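Local coordinates for Exo-beta-1,3-galactanase (Bifidobacterium bifidum, PDB 5FLW), which probably trims galactose units from the non-reducing ends of beta-1,3-galactan chains, as a family 43 glycoside hydrolase, at residues L232-P235 with T240-S243; D246-L251 with M281-A286. All blocks are in the same frame, centred on the assembly; numbering follows the deposited sequence.

In the fold
The chain folds as the five-bladed beta-propeller of family 43, with four antiparallel strands to a blade; contact 2 lies in its last blade and contact 1 in the connection that leads into it. Contact 1 comes first along the chain: it folds the linker between strand 231-232, the outermost strand of the fourth blade, and strand 244-250, which starts the fifth. Contact 2 follows inside that fifth blade, joining strand 244-250 to strand 278-286 over the strand between them. Their centres are about 13 Å apart, and the two touch directly: Phe233 packs on Ile283, and Tyr241 on Met281. The linker of contact 1 thus packs against strand 278-286, which also carries one side of contact 2.

Contact 1. Residues L232-P235 with T240-S243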
# COMPACT_ATOMS: atom_id res chain seq x y z
N LEU A 232 4.74 -11.11 -14.89
CA LEU A 232 4.52 -11.76 -13.62
C LEU A 232 5.81 -11.78 -12.82
O LEU A 232 6.88 -11.95 -13.38
CB LEU A 232 4.12 -13.22 -13.86
CG LEU A 232 2.66 -13.67 -13.93
CD1 LEU A 232 1.98 -13.13 -15.17
CD2 LEU A 232 2.56 -15.19 -13.89
N PHE A 233 5.72 -11.60 -11.50
CA PHE A 233 6.89 -11.76 -10.63
C PHE A 233 6.91 -13.04 -9.78
O PHE A 233 7.98 -13.39 -9.26
CB PHE A 233 7.16 -10.52 -9.75
CG PHE A 233 5.99 -10.06 -8.92
CD1 PHE A 233 5.04 -9.18 -9.44
CD2 PHE A 233 5.85 -10.50 -7.61
CE1 PHE A 233 3.95 -8.75 -8.67
CE2 PHE A 233 4.74 -10.08 -6.82
CZ PHE A 233 3.81 -9.20 -7.36
N ALA A 234 5.78 -13.71 -9.61
CA ALA A 234 5.68 -15.03 -9.00
C ALA A 234 5.35 -16.08 -10.06
O ALA A 234 4.99 -15.75 -11.20
CB ALA A 234 4.58 -15.01 -7.93
N PRO A 235 5.47 -17.38 -9.73
CA PRO A 235 5.25 -18.41 -10.76
C PRO A 235 3.83 -18.34 -11.31
O PRO A 235 2.86 -17.99 -10.62
CB PRO A 235 5.51 -19.72 -10.01
CG PRO A 235 6.37 -19.35 -8.86
CD PRO A 235 6.04 -17.95 -8.48
N THR A 240 0.29 -15.32 -6.94
CA THR A 240 1.11 -14.51 -6.03
C THR A 240 1.16 -15.17 -4.64
O THR A 240 1.02 -14.51 -3.61
CB THR A 240 0.62 -13.06 -5.96
OG1 THR A 240 0.18 -12.63 -7.25
CG2 THR A 240 1.74 -12.13 -5.52
N TYR A 241 1.28 -16.50 -4.64
CA TYR A 241 1.22 -17.29 -3.40
C TYR A 241 -0.09 -17.04 -2.64
O TYR A 241 -0.12 -16.86 -1.41
CB TYR A 241 2.48 -17.15 -2.55
CG TYR A 241 3.63 -17.73 -3.32
CD1 TYR A 241 3.67 -19.09 -3.60
CD2 TYR A 241 4.64 -16.91 -3.86
CE1 TYR A 241 4.70 -19.64 -4.34
CE2 TYR A 241 5.68 -17.45 -4.60
CZ TYR A 241 5.70 -18.82 -4.84
OH TYR A 241 6.72 -19.43 -5.57
N ASP A 242 -1.19 -17.05 -3.41
CA ASP A 242 -2.54 -16.84 -2.91
C ASP A 242 -2.63 -15.59 -2.04
O ASP A 242 -3.05 -15.62 -0.88
CB ASP A 242 -3.09 -18.09 -2.20
CG ASP A 242 -4.57 -17.96 -1.84
OD1 ASP A 242 -5.29 -17.17 -2.49
OD2 ASP A 242 -5.01 -18.67 -0.91
N SER A 243 -2.19 -14.46 -2.61
CA SER A 243 -2.27 -13.19 -1.91
C SER A 243 -2.48 -12.08 -2.94
O SER A 243 -2.42 -12.31 -4.15
CB SER A 243 -0.99 -12.91 -1.08
OG SER A 243 0.10 -12.49 -1.89
O HOH W 1 1.66 -15.68 -9.56
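Phe233 and Thr240 meet in the connection between two blades of the five-bladed propeller, where the chain leaves strand 231-232 and turns through a short left-handed helical segment into strand 244-250. The inner part is packed carbon on carbon. Thr240 CG2 sits 3.9 Å from Phe233 CE2, approaching the ring obliquely, while OG1 of the same threonine is spoken for by Asn213 and Asn215. Phe203 meets the Phe233 ring edge-to-face. Next to this, the Ala234 methyl carbon CB points at the helical turn and lies 4.0 Å from Thr240 CA.

Farther out, Tyr241 lies across the Pro235 ring at about a right angle: its OH comes to 3.3 Å from Pro235 CG, and CZ lies 3.8 Å from Pro235 CD. CG stands beside the backbone N (chi1 -65°), sending the ring back to the proline, and the hydroxyl is hydrogen-bonded to the backbone N of Trp294. An alanine in place of Tyr241 would probably leave Pro235 without its packing partner and the Trp294 N-H without its acceptor.

The solvent side is looser. Pro235 is exposed, no direct hydrogen bond joins the two segments, and a water takes up the separation, accepting from Thr240 N at 3.0 Å and lying 2.8 Å from Pro235 O. Inside the turn, Ser243 OG donates to Thr240 O over 2.8 Å, in the carbonyl plane at a C=O...O angle of 159°.

Contact 2. Residues D246-L251 with M281-A286; sequences DIVVPL and MPISIA
Val248 touches Ile283 and Ile285 through a single methyl group. Its CG1 lies 3.9 Å from Ile283 CG2 and 4.0 Å from Ile285 CD1, so one carbon serves both isoleucines. The approaches differ: Val248 and Ile283 cross at about a right angle, whereas Val248 and Ile285 extend toward each other and meet tip to tip. Two torsions bring this about. Val248 holds CG1 opposite its backbone N (chi1 174°), and Ile285 carries CG1 beside its own N (chi1 -60°), from where the extended chain delivers CD1 to the valine.

The backbones are not paired. Strands 244-250 and 278-286 are the first and third of an antiparallel propeller blade, and their nearest CA atoms, in Val248 and Ile283, remain 8.0 Å apart. Strand 261-266 runs between them, and its Phe261 packs against both isoleucines. On the face where the three side chains meet, the neighbouring blade closes in: Phe203 touches all three, and Ile194 touches Val248 and Ile285.

Farther out, hydrogen bonds on both sides position the valine. Asp246 and Ile247 both form backbone bonds with Ile264 in a classic beta bulge, and Val249 does so with Leu262. Val248 N bonds instead to a side chain, Thr192 OG1 of the adjacent blade. At the start of the segment Asp246 forms a salt bridge with Arg83.

Every atom that touches across this contact is a methyl carbon. The segments share no hydrogen bond; their spacing is set by backbone bonds to strand 261-266, and what this contact itself adds is non-directional burial of apolar surface, in a hydrophobic cluster that extends across the seam between blades.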
# COMPACT_ATOMS: atom_id res chain seq x y z
N ASP A 246 0.48 -5.94 -1.56
CA ASP A 246 0.18 -4.71 -0.86
C ASP A 246 1.32 -3.72 -0.92
O ASP A 246 1.09 -2.54 -1.21
CB ASP A 246 -0.14 -4.97 0.61
CG ASP A 246 -0.39 -3.68 1.34
OD1 ASP A 246 -1.51 -3.15 1.16
OD2 ASP A 246 0.56 -3.17 2.00
N ILE A 247 2.54 -4.17 -0.64
CA ILE A 247 3.69 -3.28 -0.59
C ILE A 247 4.96 -4.08 -0.81
O ILE A 247 5.04 -5.26 -0.46
CB ILE A 247 3.70 -2.49 0.74
CG1 ILE A 247 4.69 -1.31 0.68
CG2 ILE A 247 3.94 -3.43 1.95
CD1 ILE A 247 4.43 -0.25 1.73
N VAL A 248 5.95 -3.44 -1.44
CA VAL A 248 7.33 -3.90 -1.50
C VAL A 248 8.18 -2.78 -0.89
O VAL A 248 7.98 -1.60 -1.23
CB VAL A 248 7.75 -4.20 -2.96
CG1 VAL A 248 9.25 -4.54 -3.06
CG2 VAL A 248 6.90 -5.31 -3.56
N VAL A 249 9.08 -3.12 0.04
CA VAL A 249 9.97 -2.12 0.62
C VAL A 249 11.44 -2.50 0.48
O VAL A 249 11.79 -3.68 0.58
CB VAL A 249 9.64 -1.77 2.09
CG1 VAL A 249 8.29 -1.03 2.18
CG2 VAL A 249 9.71 -3.01 2.97
N PRO A 250 12.33 -1.53 0.23
CA PRO A 250 13.77 -1.78 0.35
C PRO A 250 14.17 -1.83 1.83
O PRO A 250 13.66 -1.07 2.67
CB PRO A 250 14.39 -0.58 -0.36
CG PRO A 250 13.38 0.54 -0.22
CD PRO A 250 12.01 -0.13 -0.10
N LEU A 251 15.09 -2.75 2.16
CA LEU A 251 15.50 -2.95 3.55
C LEU A 251 16.87 -2.39 3.91
O LEU A 251 17.16 -2.21 5.10
CB LEU A 251 15.44 -4.44 3.91
CG LEU A 251 14.06 -5.10 3.79
CD1 LEU A 251 14.21 -6.58 3.92
CD2 LEU A 251 13.10 -4.60 4.83
N MET A 281 7.47 -12.16 2.59
CA MET A 281 8.50 -12.93 1.91
C MET A 281 9.57 -11.98 1.42
O MET A 281 9.27 -10.83 1.07
CB MET A 281 7.91 -13.67 0.70
CG MET A 281 6.84 -14.72 0.99
SD MET A 281 6.05 -15.32 -0.52
CE MET A 281 7.45 -16.18 -1.33
N PRO A 282 10.82 -12.44 1.31
CA PRO A 282 11.81 -11.66 0.55
C PRO A 282 11.46 -11.71 -0.93
O PRO A 282 10.88 -12.69 -1.43
CB PRO A 282 13.12 -12.40 0.82
CG PRO A 282 12.70 -13.82 1.02
CD PRO A 282 11.33 -13.78 1.66
N ILE A 283 11.72 -10.61 -1.63
CA ILE A 283 11.52 -10.55 -3.07
C ILE A 283 12.83 -10.11 -3.71
O ILE A 283 13.49 -9.18 -3.22
CB ILE A 283 10.31 -9.66 -3.46
CG1 ILE A 283 10.01 -9.76 -4.97
CG2 ILE A 283 10.53 -8.22 -3.05
CD1 ILE A 283 8.71 -9.11 -5.41
N SER A 284 13.25 -10.82 -4.75
CA SER A 284 14.52 -10.53 -5.41
C SER A 284 14.29 -9.52 -6.54
O SER A 284 13.38 -9.69 -7.37
CB SER A 284 15.14 -11.83 -5.92
OG SER A 284 15.97 -11.56 -7.02
N ILE A 285 15.11 -8.46 -6.56
CA ILE A 285 14.97 -7.35 -7.50
C ILE A 285 16.36 -6.95 -7.99
O ILE A 285 17.20 -6.53 -7.20
CB ILE A 285 14.25 -6.14 -6.85
CG1 ILE A 285 12.84 -6.57 -6.39
CG2 ILE A 285 14.27 -4.92 -7.76
CD1 ILE A 285 12.05 -5.47 -5.81
N ALA A 286 16.61 -7.13 -9.29
CA ALA A 286 17.91 -6.83 -9.88
C ALA A 286 17.76 -6.76 -11.39
O ALA A 286 17.09 -7.63 -11.98
CB ALA A 286 18.94 -7.89 -9.48